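Local atomic coordinates of nodulation protein S (Bradyrhizobium sp., PDB entry 3OFK), a protein that probably transfers a methyl group from S-adenosyl-L-methionine to a nitrogen of the Nod factor precursor, a step in making the lipochitooligosaccharide signal of nodulation. Residues 54-60 / 75-80; 61-67 / 88-93; 106-111 / 139-143. One frame throughout, in Å; residues are numbered along the deposited sequence.

Overall arrangement
From the N terminus, strand 52-58 enters first and runs into the loop at G59 and C60, which leads to helix 64-69. Contact 1 closes the beta-alpha-beta unit by pairing 54-60 with 75-80 on strand 73-80. Contact 2 crosses it along the chain: 61-67 lies inside the loop closed by contact 1, while its partner 88-93, on helix 83-92, comes after that loop has closed. The two touch through E57 and T66. Contact 3 follows in series, closing the loop that holds strand 115-121 and most of helix 130-142; it touches contact 1 where I106 and F109 meet I79. All three contacts reach S-adenosyl-L-homocysteine.

Contact 1 (54-60 / 75-80); sequences NGLEIGC and RLTVID. With SAH (S-adenosyl-L-homocysteine), chain E.
G55 and E57 trade backbone bonds with R75, T77 and I79 in the parallel ladder between strands 52-58 and 73-80; the axes of 55-58 and 76-80 approach to 4.6 Å and are inclined by 17°. The packing is tight at the C-terminal half. On one face L56, I58 and I79 meet: I58 CG1 lies 4.0 Å from I79 CG1, side by side, and L56 CD1 reaches both T77 CG2 and I79 CG2. On the other face V78 CG1 rests 3.6 Å from C60 CB, with E57 extended alongside it; the buried E57 carboxylate is engaged by T66 on helix 64-69. The N-terminal end is looser and more open to solvent. There N54 OD1 lies 3.0 Å from R75 NH1; N54 ND2 donates to L114 O, and R75 NH1 forms a salt bridge with E113. One water fills the corner, donating to N54 OD1 and G55 O and accepting from T77 OG1. Beyond the ladder, G59 O accepts from the ligand amino N at 2.7 Å, and a side chain on G59 would run into the ribose O4'. With CG anti to the backbone N (chi1 -158°), D80 sends its carboxylate to the ribose: OD1 takes O2', and OD2 takes O3' at 2.5 Å. C60 N on D80 OD2 (2.9 Å) and M82 N on OD1 together restrain the carboxylate's rotation. An acidic residue near the C-terminal end of the second strand, gripping both ribose hydroxyls, is characteristic of Rossmann-like methyltransferases; four donors, two to each oxygen, are consistent with an ionised carboxylate.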
loop_
_atom_site.group_PDB
_atom_site.type_symbol
_atom_site.label_atom_id
_atom_site.label_comp_id
_atom_site.label_asym_id
_atom_site.label_seq_id
_atom_site.Cartn_x
_atom_site.Cartn_y
_atom_site.Cartn_z
ATOM N N ASN A 54 -12.514 -4.992 10.037
ATOM C CA ASN A 54 -11.797 -3.814 10.516
ATOM C C ASN A 54 -10.563 -3.713 9.695
ATOM O O ASN A 54 -9.595 -4.391 9.973
ATOM C CB ASN A 54 -11.447 -3.981 12.002
ATOM C CG ASN A 54 -11.028 -2.682 12.646
ATOM O OD1 ASN A 54 -11.447 -1.608 12.226
ATOM N ND2 ASN A 54 -10.210 -2.779 13.702
ATOM N N GLY A 55 -10.628 -2.945 8.620
ATOM C CA GLY A 55 -9.544 -2.920 7.645
ATOM C C GLY A 55 -8.634 -1.700 7.828
ATOM O O GLY A 55 -9.084 -0.660 8.327
ATOM N N LEU A 56 -7.364 -1.845 7.433
ATOM C CA LEU A 56 -6.391 -0.718 7.416
ATOM C C LEU A 56 -5.762 -0.560 6.024
ATOM O O LEU A 56 -5.204 -1.510 5.445
ATOM C CB LEU A 56 -5.294 -0.908 8.464
ATOM C CG LEU A 56 -4.166 0.158 8.531
ATOM C CD1 LEU A 56 -4.685 1.510 9.015
ATOM C CD2 LEU A 56 -2.986 -0.295 9.397
ATOM N N GLU A 57 -5.803 0.638 5.479
ATOM C CA GLU A 57 -5.112 0.890 4.227
ATOM C C GLU A 57 -3.986 1.846 4.545
ATOM O O GLU A 57 -4.237 2.890 5.202
ATOM C CB GLU A 57 -6.031 1.497 3.173
ATOM C CG GLU A 57 -5.306 1.626 1.797
ATOM C CD GLU A 57 -5.938 2.581 0.799
ATOM O OE1 GLU A 57 -6.765 3.434 1.176
ATOM O OE2 GLU A 57 -5.633 2.459 -0.411
ATOM N N ILE A 58 -2.763 1.470 4.134
ATOM C CA ILE A 58 -1.536 2.280 4.379
ATOM C C ILE A 58 -1.068 2.895 3.075
ATOM O O ILE A 58 -0.512 2.176 2.226
ATOM C CB ILE A 58 -0.397 1.447 4.965
ATOM C CG1 ILE A 58 -0.791 0.976 6.349
ATOM C CG2 ILE A 58 0.938 2.282 5.046
ATOM C CD1 ILE A 58 0.045 -0.211 6.872
ATOM N N GLY A 59 -1.254 4.214 2.943
ATOM C CA GLY A 59 -0.939 4.930 1.684
ATOM C C GLY A 59 -2.107 4.900 0.693
ATOM O O GLY A 59 -2.363 3.881 0.068
ATOM N N CYS A 60 -2.812 6.012 0.538
ATOM C CA CYS A 60 -4.073 6.025 -0.208
ATOM C C CYS A 60 -4.061 6.846 -1.485
ATOM O O CYS A 60 -5.062 6.822 -2.231
ATOM C CB CYS A 60 -5.210 6.573 0.681
ATOM S SG CYS A 60 -4.974 8.244 1.392
ATOM N N ARG A 75 -15.621 -1.613 9.084
ATOM C CA ARG A 75 -14.871 -0.391 9.411
ATOM C C ARG A 75 -13.577 -0.378 8.609
ATOM O O ARG A 75 -12.949 -1.429 8.399
ATOM C CB ARG A 75 -14.568 -0.328 10.915
ATOM C CG ARG A 75 -15.776 -0.116 11.791
ATOM C CD ARG A 75 -15.411 0.090 13.290
ATOM N NE ARG A 75 -14.723 1.367 13.531
ATOM C CZ ARG A 75 -13.430 1.526 13.833
ATOM N NH1 ARG A 75 -12.604 0.494 13.977
ATOM N NH2 ARG A 75 -12.954 2.752 14.008
ATOM N N LEU A 76 -13.178 0.817 8.171
ATOM C CA LEU A 76 -11.918 1.032 7.438
ATOM C C LEU A 76 -11.178 2.206 8.077
ATOM O O LEU A 76 -11.783 3.271 8.331
ATOM C CB LEU A 76 -12.169 1.350 5.950
ATOM C CG LEU A 76 -10.997 1.603 4.976
ATOM C CD1 LEU A 76 -9.966 0.414 4.940
ATOM C CD2 LEU A 76 -11.460 1.949 3.599
ATOM N N THR A 77 -9.889 2.004 8.353
ATOM C CA THR A 77 -8.965 3.068 8.728
ATOM C C THR A 77 -7.950 3.259 7.602
ATOM O O THR A 77 -7.458 2.290 7.005
ATOM C CB THR A 77 -8.301 2.686 10.080
ATOM O OG1 THR A 77 -9.361 2.507 11.021
ATOM C CG2 THR A 77 -7.250 3.739 10.588
ATOM N N VAL A 78 -7.604 4.513 7.332
ATOM C CA VAL A 78 -6.678 4.835 6.236
ATOM C C VAL A 78 -5.587 5.819 6.776
ATOM O O VAL A 78 -5.894 6.828 7.431
ATOM C CB VAL A 78 -7.421 5.528 5.117
ATOM C CG1 VAL A 78 -6.455 5.919 3.949
ATOM C CG2 VAL A 78 -8.559 4.676 4.595
ATOM N N ILE A 79 -4.318 5.490 6.578
ATOM C CA ILE A 79 -3.259 6.374 7.014
ATOM C C ILE A 79 -2.483 6.779 5.784
ATOM O O ILE A 79 -2.462 6.086 4.774
ATOM C CB ILE A 79 -2.366 5.815 8.150
ATOM C CG1 ILE A 79 -1.474 4.657 7.700
ATOM C CG2 ILE A 79 -3.258 5.346 9.348
ATOM C CD1 ILE A 79 -0.177 4.539 8.483
ATOM N N ASP A 80 -1.918 7.964 5.872
ATOM C CA ASP A 80 -1.064 8.488 4.860
ATOM C C ASP A 80 -0.210 9.599 5.460
ATOM O O ASP A 80 -0.670 10.426 6.251
ATOM C CB ASP A 80 -1.875 9.034 3.697
ATOM C CG ASP A 80 -1.049 9.104 2.431
ATOM O OD1 ASP A 80 -0.080 9.934 2.359
ATOM O OD2 ASP A 80 -1.303 8.248 1.559
HETATM N N SAH E . -1.715 2.046 -1.855
HETATM C CA SAH E . -2.222 2.819 -2.984
HETATM C CB SAH E . -1.442 4.125 -3.107
HETATM C CG SAH E . 0.032 4.080 -3.476
HETATM S SD SAH E . 0.792 5.708 -3.810
HETATM C C SAH E . -2.200 2.059 -4.319
HETATM O O SAH E . -1.561 1.012 -4.448
HETATM O OXT SAH E . -2.826 2.485 -5.288
HETATM C "C5'" SAH E . 1.704 5.808 -2.234
HETATM C "C4'" SAH E . 1.029 6.484 -1.057
HETATM O "O4'" SAH E . 1.800 6.223 0.115
HETATM C "C3'" SAH E . 0.908 8.001 -1.187
HETATM O "O3'" SAH E . -0.397 8.422 -0.768
HETATM C "C2'" SAH E . 2.000 8.512 -0.233
HETATM O "O2'" SAH E . 1.699 9.779 0.299
HETATM C "C1'" SAH E . 1.972 7.440 0.822
HETATM N N9 SAH E . 3.153 7.296 1.705
HETATM C C8 SAH E . 4.476 7.387 1.356
HETATM N N7 SAH E . 5.218 7.139 2.457
HETATM C C5 SAH E . 4.402 6.886 3.495
HETATM C C6 SAH E . 4.703 6.530 4.810
HETATM N N6 SAH E . 6.006 6.506 5.206
HETATM N N1 SAH E . 3.658 6.314 5.674
HETATM C C2 SAH E . 2.347 6.396 5.214
HETATM N N3 SAH E . 2.073 6.720 3.889
HETATM C C4 SAH E . 3.093 6.945 3.032
HETATM O O HOH W 1 -10.693 0.136 10.555
#

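Contact 2 (61-67 / 88-93); sequences AAGAFTE and RACQRT. With SAH (S-adenosyl-L-homocysteine), chain E.
R92 and E67 cross at about a right angle, their guanidinium and carboxylate planes 68° apart, and form the salt bridge between helices 83-92 and 64-69. R92 NE donates to E67 OE1 at 2.6 Å, approaching from above the carboxylate plane rather than within it; a weak, bent bond from R92 NH2 goes to the same oxygen. The R92 chain leaves with CG anti to its backbone N (chi1 179°) and bends at chi2, which lays the guanidinium over the start of helix 64-69: A64 CA sits 3.5 Å above the plane, over its centre. A water at the edge of the group, in its plane, accepts from R92 NH1 and donates to A62 O, and D30 adds a second salt bridge at NH1. R92 thus bridges two acids, E67 and D30, which probably neutralise its charge.

R88 turns its guanidinium differently, with A62 CB over one face, while its nitrogens bind the carbonyls of L21, N23 and D24. Between the arginines the loop before helix 64-69 comes very close to helix 83-92: A89 CB touches G63 CA at 3.5 Å, and A89 CA makes a CH...O contact with A62 O. A beta carbon on G63 would clash with A89 CA, so this close approach depends on glycine. Farther along, T66 and T93 cross at about a right angle through their methyls, CG2 to CG2 4.0 Å, and T93 CG2 also lies against E67 CA.

At the other end A61 N donates to the ribose O3' of the ligand at 2.9 Å. The backbone 57-63, running from the first strand into this loop, is a variant of motif I (E/DxGxGxG) of the Rossmann-like methyltransferase fold, with A61 at the middle glycine position.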
loop_
_atom_site.group_PDB
_atom_site.type_symbol
_atom_site.label_atom_id
_atom_site.label_comp_id
_atom_site.label_asym_id
_atom_site.label_seq_id
_atom_site.Cartn_x
_atom_site.Cartn_y
_atom_site.Cartn_z
ATOM N N ALA A 61 -2.981 7.565 -1.750
ATOM C CA ALA A 61 -2.927 8.518 -2.876
ATOM C C ALA A 61 -4.240 9.290 -2.918
ATOM O O ALA A 61 -4.651 9.813 -1.875
ATOM C CB ALA A 61 -2.659 7.812 -4.207
ATOM N N ALA A 62 -4.907 9.354 -4.084
ATOM C CA ALA A 62 -6.186 10.085 -4.249
ATOM C C ALA A 62 -7.438 9.245 -3.950
ATOM O O ALA A 62 -8.537 9.689 -4.227
ATOM C CB ALA A 62 -6.304 10.708 -5.637
ATOM N N GLY A 63 -7.283 8.056 -3.400
ATOM C CA GLY A 63 -8.436 7.260 -2.947
ATOM C C GLY A 63 -8.940 6.241 -3.946
ATOM O O GLY A 63 -10.001 5.663 -3.728
ATOM N N ALA A 64 -8.216 6.032 -5.051
ATOM C CA ALA A 64 -8.685 5.082 -6.085
ATOM C C ALA A 64 -8.914 3.685 -5.508
ATOM O O ALA A 64 -9.960 3.071 -5.793
ATOM C CB ALA A 64 -7.767 5.033 -7.290
ATOM N N PHE A 65 -7.977 3.182 -4.698
ATOM C CA PHE A 65 -8.143 1.867 -4.088
ATOM C C PHE A 65 -9.042 1.903 -2.854
ATOM O O PHE A 65 -9.834 0.984 -2.654
ATOM C CB PHE A 65 -6.809 1.162 -3.778
ATOM C CG PHE A 65 -6.999 -0.283 -3.407
ATOM C CD1 PHE A 65 -7.174 -1.241 -4.401
ATOM C CD2 PHE A 65 -7.088 -0.671 -2.094
ATOM C CE1 PHE A 65 -7.410 -2.574 -4.084
ATOM C CE2 PHE A 65 -7.299 -1.991 -1.755
ATOM C CZ PHE A 65 -7.472 -2.959 -2.789
ATOM N N THR A 66 -8.952 2.969 -2.058
ATOM C CA THR A 66 -9.802 3.170 -0.901
ATOM C C THR A 66 -11.274 2.984 -1.316
ATOM O O THR A 66 -12.025 2.253 -0.655
ATOM C CB THR A 66 -9.620 4.579 -0.310
ATOM O OG1 THR A 66 -8.248 4.964 -0.373
ATOM C CG2 THR A 66 -10.138 4.652 1.142
ATOM N N GLU A 67 -11.628 3.596 -2.447
ATOM C CA GLU A 67 -12.981 3.573 -3.009
ATOM C C GLU A 67 -13.469 2.174 -3.375
ATOM O O GLU A 67 -14.667 1.888 -3.302
ATOM C CB GLU A 67 -13.019 4.476 -4.252
ATOM C CG GLU A 67 -14.350 4.452 -5.000
ATOM C CD GLU A 67 -14.585 5.662 -5.873
ATOM O OE1 GLU A 67 -13.659 6.006 -6.659
ATOM O OE2 GLU A 67 -15.694 6.268 -5.742
ATOM N N ARG A 88 -7.812 14.514 -0.605
ATOM C CA ARG A 88 -8.315 14.012 -1.910
ATOM C C ARG A 88 -9.125 12.700 -1.777
ATOM O O ARG A 88 -10.218 12.569 -2.372
ATOM C CB ARG A 88 -7.143 13.863 -2.878
ATOM C CG ARG A 88 -6.580 15.202 -3.350
ATOM C CD ARG A 88 -5.641 15.032 -4.516
ATOM N NE ARG A 88 -6.376 14.659 -5.734
ATOM C CZ ARG A 88 -5.885 14.713 -6.967
ATOM N NH1 ARG A 88 -4.645 15.165 -7.199
ATOM N NH2 ARG A 88 -6.669 14.358 -7.987
ATOM N N ALA A 89 -8.619 11.759 -0.966
ATOM C CA ALA A 89 -9.212 10.446 -0.846
ATOM C C ALA A 89 -10.540 10.530 -0.112
ATOM O O ALA A 89 -11.517 9.900 -0.550
ATOM C CB ALA A 89 -8.259 9.445 -0.156
ATOM N N CYS A 90 -10.632 11.327 0.961
ATOM C CA CYS A 90 -11.879 11.353 1.716
ATOM C C CYS A 90 -12.968 12.077 0.953
ATOM O O CYS A 90 -14.160 11.864 1.236
ATOM C CB CYS A 90 -11.720 11.898 3.134
ATOM S SG CYS A 90 -11.670 13.688 3.311
ATOM N N GLN A 91 -12.587 12.924 -0.002
ATOM C CA GLN A 91 -13.586 13.489 -0.915
ATOM C C GLN A 91 -14.101 12.418 -1.871
ATOM O O GLN A 91 -15.290 12.297 -2.131
ATOM C CB GLN A 91 -13.038 14.729 -1.660
ATOM C CG GLN A 91 -13.985 15.302 -2.710
ATOM C CD GLN A 91 -15.085 16.213 -2.147
ATOM O OE1 GLN A 91 -14.823 17.195 -1.435
ATOM N NE2 GLN A 91 -16.325 15.909 -2.506
ATOM N N ARG A 92 -13.192 11.603 -2.369
ATOM C CA ARG A 92 -13.550 10.480 -3.206
ATOM C C ARG A 92 -14.503 9.485 -2.525
ATOM O O ARG A 92 -15.480 9.022 -3.153
ATOM C CB ARG A 92 -12.274 9.820 -3.682
ATOM C CG ARG A 92 -12.436 8.633 -4.529
ATOM C CD ARG A 92 -11.440 8.707 -5.641
ATOM N NE ARG A 92 -11.584 7.579 -6.533
ATOM C CZ ARG A 92 -10.888 7.445 -7.654
ATOM N NH1 ARG A 92 -10.023 8.387 -8.014
ATOM N NH2 ARG A 92 -11.069 6.369 -8.410
ATOM N N THR A 93 -14.285 9.192 -1.246
ATOM C CA THR A 93 -15.109 8.186 -0.567
ATOM C C THR A 93 -16.203 8.729 0.335
ATOM O O THR A 93 -16.617 8.047 1.281
ATOM C CB THR A 93 -14.236 7.331 0.308
ATOM O OG1 THR A 93 -13.467 8.199 1.142
ATOM C CG2 THR A 93 -13.309 6.500 -0.541
HETATM N N SAH E . -1.715 2.046 -1.855
HETATM C CA SAH E . -2.222 2.819 -2.984
HETATM C CB SAH E . -1.442 4.125 -3.107
HETATM C CG SAH E . 0.032 4.080 -3.476
HETATM S SD SAH E . 0.792 5.708 -3.810
HETATM C C SAH E . -2.200 2.059 -4.319
HETATM O O SAH E . -1.561 1.012 -4.448
HETATM O OXT SAH E . -2.826 2.485 -5.288
HETATM C "C5'" SAH E . 1.704 5.808 -2.234
HETATM C "C4'" SAH E . 1.029 6.484 -1.057
HETATM O "O4'" SAH E . 1.800 6.223 0.115
HETATM C "C3'" SAH E . 0.908 8.001 -1.187
HETATM O "O3'" SAH E . -0.397 8.422 -0.768
HETATM C "C2'" SAH E . 2.000 8.512 -0.233
HETATM O "O2'" SAH E . 1.699 9.779 0.299
HETATM C "C1'" SAH E . 1.972 7.440 0.822
HETATM N N9 SAH E . 3.153 7.296 1.705
HETATM C C8 SAH E . 4.476 7.387 1.356
HETATM N N7 SAH E . 5.218 7.139 2.457
HETATM C C5 SAH E . 4.402 6.886 3.495
HETATM C C6 SAH E . 4.703 6.530 4.810
HETATM N N6 SAH E . 6.006 6.506 5.206
HETATM N N1 SAH E . 3.658 6.314 5.674
HETATM C C2 SAH E . 2.347 6.396 5.214
HETATM N N3 SAH E . 2.073 6.720 3.889
HETATM C C4 SAH E . 3.093 6.945 3.032
HETATM O O HOH W 2 -9.605 11.003 -6.733
#

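Contact 3 (106-111 / 139-143); sequences ILQFST and NMVKM. With SAH (S-adenosyl-L-homocysteine), chain E.
I106 O receives the side-chain amide of N139 on helix 130-142, ND2 standing 2.9 Å away and in nearly the direction of the C=O bond. The same residue's N donates to N1 of the adenine at 3.0 Å, so one peptide stretch faces ligand and helix alike. The I106 side chain brings CD1 to 4.0 Å from M143 CE and also against M140 CG. Such a backbone N-H reading adenine N1, here from the loop after strand 99-103 at the edge of the sheet, is common in Rossmann-like methyltransferases. At F109 the carbonyl takes the second N139 ND2 hydrogen at 2.8 Å, both acceptors lying close to the amide plane, which fixes the amide's rotation; CG anti to the N139 backbone N (chi1 -166°) points it at the loop. Were N139 replaced by an alanine, the carbonyls of I106 and F109 would probably lose their shared donor, and the turn between them one of its ties to helix 130-142. The F109 ring meets M143 in an oblique Met-aromatic contact, SD 3.7 Å from CE2. T111 follows, its OG1 buried 3.8 Å from the same M143 SD.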
loop_
_atom_site.group_PDB
_atom_site.type_symbol
_atom_site.label_atom_id
_atom_site.label_comp_id
_atom_site.label_asym_id
_atom_site.label_seq_id
_atom_site.Cartn_x
_atom_site.Cartn_y
_atom_site.Cartn_z
ATOM N N ILE A 106 3.681 5.647 8.629
ATOM C CA ILE A 106 3.491 4.298 9.195
ATOM C C ILE A 106 4.501 4.043 10.345
ATOM O O ILE A 106 4.195 3.325 11.306
ATOM C CB ILE A 106 3.531 3.206 8.100
ATOM C CG1 ILE A 106 3.335 1.801 8.711
ATOM C CG2 ILE A 106 4.801 3.284 7.266
ATOM C CD1 ILE A 106 2.056 1.647 9.519
ATOM N N LEU A 107 5.680 4.670 10.255
ATOM C CA LEU A 107 6.706 4.623 11.313
ATOM C C LEU A 107 6.248 5.202 12.622
ATOM O O LEU A 107 6.773 4.832 13.671
ATOM C CB LEU A 107 7.970 5.389 10.891
ATOM C CG LEU A 107 8.909 4.690 9.905
ATOM C CD1 LEU A 107 10.095 5.601 9.662
ATOM C CD2 LEU A 107 9.371 3.334 10.429
ATOM N N GLN A 108 5.304 6.133 12.578
ATOM C CA GLN A 108 4.858 6.813 13.785
ATOM C C GLN A 108 3.476 6.410 14.237
ATOM O O GLN A 108 3.046 6.820 15.304
ATOM C CB GLN A 108 4.920 8.317 13.586
ATOM C CG GLN A 108 6.289 8.917 13.922
ATOM C CD GLN A 108 6.139 10.240 14.616
ATOM O OE1 GLN A 108 5.847 11.254 13.972
ATOM N NE2 GLN A 108 6.304 10.245 15.951
ATOM N N PHE A 109 2.781 5.613 13.430
ATOM C CA PHE A 109 1.408 5.235 13.722
ATOM C C PHE A 109 1.410 4.217 14.841
ATOM O O PHE A 109 2.037 3.155 14.736
ATOM C CB PHE A 109 0.746 4.640 12.472
ATOM C CG PHE A 109 -0.733 4.367 12.628
ATOM C CD1 PHE A 109 -1.600 5.356 13.058
ATOM C CD2 PHE A 109 -1.259 3.139 12.300
ATOM C CE1 PHE A 109 -2.974 5.110 13.170
ATOM C CE2 PHE A 109 -2.624 2.894 12.408
ATOM C CZ PHE A 109 -3.476 3.873 12.851
ATOM N N SER A 110 0.736 4.551 15.935
ATOM C CA SER A 110 0.530 3.591 17.012
ATOM C C SER A 110 -0.943 3.598 17.386
ATOM O O SER A 110 -1.515 4.642 17.739
ATOM C CB SER A 110 1.404 3.923 18.222
ATOM O OG SER A 110 1.132 5.234 18.674
ATOM N N THR A 111 -1.557 2.429 17.239
ATOM C CA THR A 111 -2.906 2.194 17.712
ATOM C C THR A 111 -2.895 0.953 18.554
ATOM O O THR A 111 -2.002 0.105 18.422
ATOM C CB THR A 111 -3.876 1.873 16.590
ATOM O OG1 THR A 111 -3.217 2.040 15.335
ATOM C CG2 THR A 111 -5.183 2.730 16.709
ATOM N N ASN A 139 5.531 -3.084 12.974
ATOM C CA ASN A 139 4.353 -2.330 13.398
ATOM C C ASN A 139 3.099 -2.920 12.761
ATOM O O ASN A 139 2.078 -3.092 13.420
ATOM C CB ASN A 139 4.524 -0.850 13.014
ATOM C CG ASN A 139 3.499 0.087 13.705
ATOM O OD1 ASN A 139 2.878 -0.250 14.722
ATOM N ND2 ASN A 139 3.337 1.282 13.138
ATOM N N MET A 140 3.190 -3.192 11.455
ATOM C CA MET A 140 2.108 -3.821 10.710
ATOM C C MET A 140 1.787 -5.222 11.283
ATOM O O MET A 140 0.599 -5.556 11.506
ATOM C CB MET A 140 2.468 -3.907 9.223
ATOM C CG MET A 140 2.529 -2.594 8.544
ATOM S SD MET A 140 2.559 -2.806 6.753
ATOM C CE MET A 140 4.118 -3.653 6.431
ATOM N N VAL A 141 2.823 -6.022 11.557
ATOM C CA VAL A 141 2.615 -7.366 12.112
ATOM C C VAL A 141 1.879 -7.240 13.442
ATOM O O VAL A 141 0.875 -7.922 13.660
ATOM C CB VAL A 141 3.937 -8.148 12.301
ATOM C CG1 VAL A 141 3.702 -9.481 13.093
ATOM C CG2 VAL A 141 4.567 -8.403 10.954
ATOM N N LYS A 142 2.366 -6.335 14.294
ATOM C CA LYS A 142 1.769 -6.102 15.602
ATOM C C LYS A 142 0.287 -5.729 15.512
ATOM O O LYS A 142 -0.503 -6.190 16.339
ATOM C CB LYS A 142 2.537 -5.022 16.370
ATOM C CG LYS A 142 1.859 -4.563 17.675
ATOM C CD LYS A 142 2.663 -3.421 18.334
ATOM C CE LYS A 142 1.754 -2.258 18.746
ATOM N NZ LYS A 142 1.228 -1.549 17.539
ATOM N N MET A 143 -0.082 -4.891 14.531
ATOM C CA MET A 143 -1.500 -4.488 14.345
ATOM C C MET A 143 -2.398 -5.514 13.595
ATOM O O MET A 143 -3.573 -5.215 13.338
ATOM C CB MET A 143 -1.594 -3.156 13.575
ATOM C CG MET A 143 -1.022 -1.927 14.275
ATOM S SD MET A 143 -1.254 -0.460 13.211
ATOM C CE MET A 143 -0.133 -0.702 11.882
HETATM N N SAH E . -1.715 2.046 -1.855
HETATM C CA SAH E . -2.222 2.819 -2.984
HETATM C CB SAH E . -1.442 4.125 -3.107
HETATM C CG SAH E . 0.032 4.080 -3.476
HETATM S SD SAH E . 0.792 5.708 -3.810
HETATM C C SAH E . -2.200 2.059 -4.319
HETATM O O SAH E . -1.561 1.012 -4.448
HETATM O OXT SAH E . -2.826 2.485 -5.288
HETATM C "C5'" SAH E . 1.704 5.808 -2.234
HETATM C "C4'" SAH E . 1.029 6.484 -1.057
HETATM O "O4'" SAH E . 1.800 6.223 0.115
HETATM C "C3'" SAH E . 0.908 8.001 -1.187
HETATM O "O3'" SAH E . -0.397 8.422 -0.768
HETATM C "C2'" SAH E . 2.000 8.512 -0.233
HETATM O "O2'" SAH E . 1.699 9.779 0.299
HETATM C "C1'" SAH E . 1.972 7.440 0.822
HETATM N N9 SAH E . 3.153 7.296 1.705
HETATM C C8 SAH E . 4.476 7.387 1.356
HETATM N N7 SAH E . 5.218 7.139 2.457
HETATM C C5 SAH E . 4.402 6.886 3.495
HETATM C C6 SAH E . 4.703 6.530 4.810
HETATM N N6 SAH E . 6.006 6.506 5.206
HETATM N N1 SAH E . 3.658 6.314 5.674
HETATM C C2 SAH E . 2.347 6.396 5.214
HETATM N N3 SAH E . 2.073 6.720 3.889
HETATM C C4 SAH E . 3.093 6.945 3.032
#